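Local coordinates for fimbrial protein MyfA,Fimbrial protein MyfA,Fimbrial protein MyfA (Yersinia enterocolitica, PDB 5LND) that is the major pilus subunit that assembles into Myf fimbriae, adhesive surface fibres that are a probable virulence factor of pathogenic Yersinia, at residues M51-A54 / D55-V59. Numbering follows the deposited sequence.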
loop_
_atom_site.group_PDB
_atom_site.type_symbol
_atom_site.label_atom_id
_atom_site.label_comp_id
_atom_site.label_asym_id
_atom_site.label_seq_id
_atom_site.Cartn_x
_atom_site.Cartn_y
_atom_site.Cartn_z
ATOM N N MET B 51 -4.888 -8.555 1.880
ATOM C CA MET B 51 -5.550 -8.306 0.607
ATOM C C MET B 51 -4.818 -7.137 -0.066
ATOM O O MET B 51 -4.358 -6.219 0.610
ATOM C CB MET B 51 -7.054 -8.067 0.796
ATOM C CG MET B 51 -7.429 -6.750 1.425
ATOM S SD MET B 51 -9.202 -6.510 1.718
ATOM C CE MET B 51 -9.922 -7.297 0.314
ATOM N N VAL B 52 -4.669 -7.197 -1.386
ATOM C CA VAL B 52 -3.806 -6.261 -2.104
ATOM C C VAL B 52 -4.518 -5.630 -3.306
ATOM O O VAL B 52 -5.064 -6.341 -4.153
ATOM C CB VAL B 52 -2.522 -6.973 -2.580
ATOM C CG1 VAL B 52 -1.578 -6.008 -3.263
ATOM C CG2 VAL B 52 -1.822 -7.611 -1.421
ATOM N N SER B 53 -4.511 -4.298 -3.387
ATOM C CA SER B 53 -5.178 -3.597 -4.490
ATOM C C SER B 53 -4.288 -3.432 -5.725
ATOM O O SER B 53 -3.111 -3.764 -5.705
ATOM C CB SER B 53 -5.702 -2.238 -4.046
ATOM O OG SER B 53 -4.645 -1.351 -3.780
ATOM N N ALA B 54 -4.858 -2.909 -6.805
ATOM C CA ALA B 54 -4.145 -2.822 -8.078
ATOM C C ALA B 54 -2.838 -2.059 -8.017
ATOM O O ALA B 54 -1.910 -2.415 -8.734
ATOM C CB ALA B 54 -5.027 -2.248 -9.158
ATOM N N ASP B 55 -2.775 -1.002 -7.208
ATOM C CA ASP B 55 -1.550 -0.209 -7.092
ATOM C C ASP B 55 -0.613 -0.756 -6.029
ATOM O O ASP B 55 0.466 -0.215 -5.805
ATOM C CB ASP B 55 -1.838 1.285 -6.869
ATOM C CG ASP B 55 -2.706 1.549 -5.659
ATOM O OD1 ASP B 55 -2.915 0.623 -4.861
ATOM O OD2 ASP B 55 -3.168 2.698 -5.490
ATOM N N GLY B 56 -1.033 -1.826 -5.370
ATOM C CA GLY B 56 -0.177 -2.498 -4.413
ATOM C C GLY B 56 -0.434 -2.231 -2.942
ATOM O O GLY B 56 0.239 -2.797 -2.092
ATOM N N THR B 57 -1.392 -1.369 -2.634
ATOM C CA THR B 57 -1.708 -1.061 -1.243
ATOM C C THR B 57 -2.189 -2.322 -0.537
ATOM O O THR B 57 -3.019 -3.050 -1.075
ATOM C CB THR B 57 -2.804 0.021 -1.130
ATOM O OG1 THR B 57 -2.455 1.148 -1.938
ATOM C CG2 THR B 57 -2.954 0.488 0.303
ATOM N N ARG B 58 -1.691 -2.566 0.670
ATOM C CA ARG B 58 -2.005 -3.791 1.402
ATOM C C ARG B 58 -2.881 -3.504 2.617
ATOM O O ARG B 58 -2.760 -2.450 3.243
ATOM C CB ARG B 58 -0.707 -4.473 1.841
ATOM C CG ARG B 58 0.327 -4.575 0.729
ATOM C CD ARG B 58 1.666 -5.102 1.221
ATOM N NE ARG B 58 1.565 -6.472 1.701
ATOM C CZ ARG B 58 1.487 -7.545 0.915
ATOM N NH1 ARG B 58 1.491 -7.425 -0.409
ATOM N NH2 ARG B 58 1.391 -8.749 1.459
ATOM N N VAL B 59 -3.775 -4.437 2.936
ATOM C CA VAL B 59 -4.571 -4.373 4.164
ATOM C C VAL B 59 -4.559 -5.726 4.861
ATOM O O VAL B 59 -4.901 -6.733 4.252
ATOM C CB VAL B 59 -6.026 -3.972 3.880
ATOM C CG1 VAL B 59 -6.812 -3.858 5.181
ATOM C CG2 VAL B 59 -6.064 -2.667 3.128
#
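Met-51 and Val-59 form an antiparallel hydrogen-bonded pair. Met-51 N donates to Val-59 O and Val-59 N to Met-51 O, both at 3.0 Å. Val-52 and Arg-58 follow as a non-hydrogen-bonded pair. The next bond, Ser-53 N to Thr-57 O, is nearly straight at 168°. A type I turn from Ser-53 to Gly-56 reverses the chain, closed by Gly-56 N on Ser-53 O at 2.9 Å. At the Gly-56 phi of 102° a CB would jam against Asp-55 O; glycine has none.

On one face, Val-52 and Arg-58 lie side by side, Val-52 CG2 meeting Arg-58 NH1 obliquely at 3.5 Å. Arg-58 NH2 hydrogen-bonds Gln-50 OE1, and NH1 Ala-45 O. On the other, Met-51 and Val-59 lie side by side, CG to CB 4.0 Å, and pack on Tyr-99 and Leu-88. At the turn, Ser-53 OG sits between its backbone N and carbonyl carbon (chi1 69°), 2.8 Å from Asp-55 OD1. Thr-57 N hydrogen-bonds Asp-55 OD1 weakly. Arg-58 N bonds Glu-80 of the second subunit.

This is a 3:5 hairpin with a type I turn and G1 beta bulge at Gly-56. It joins strand 58-60 to strand 37-52, which pairs on with 97-108 in the Ig-like fimbrial sandwich.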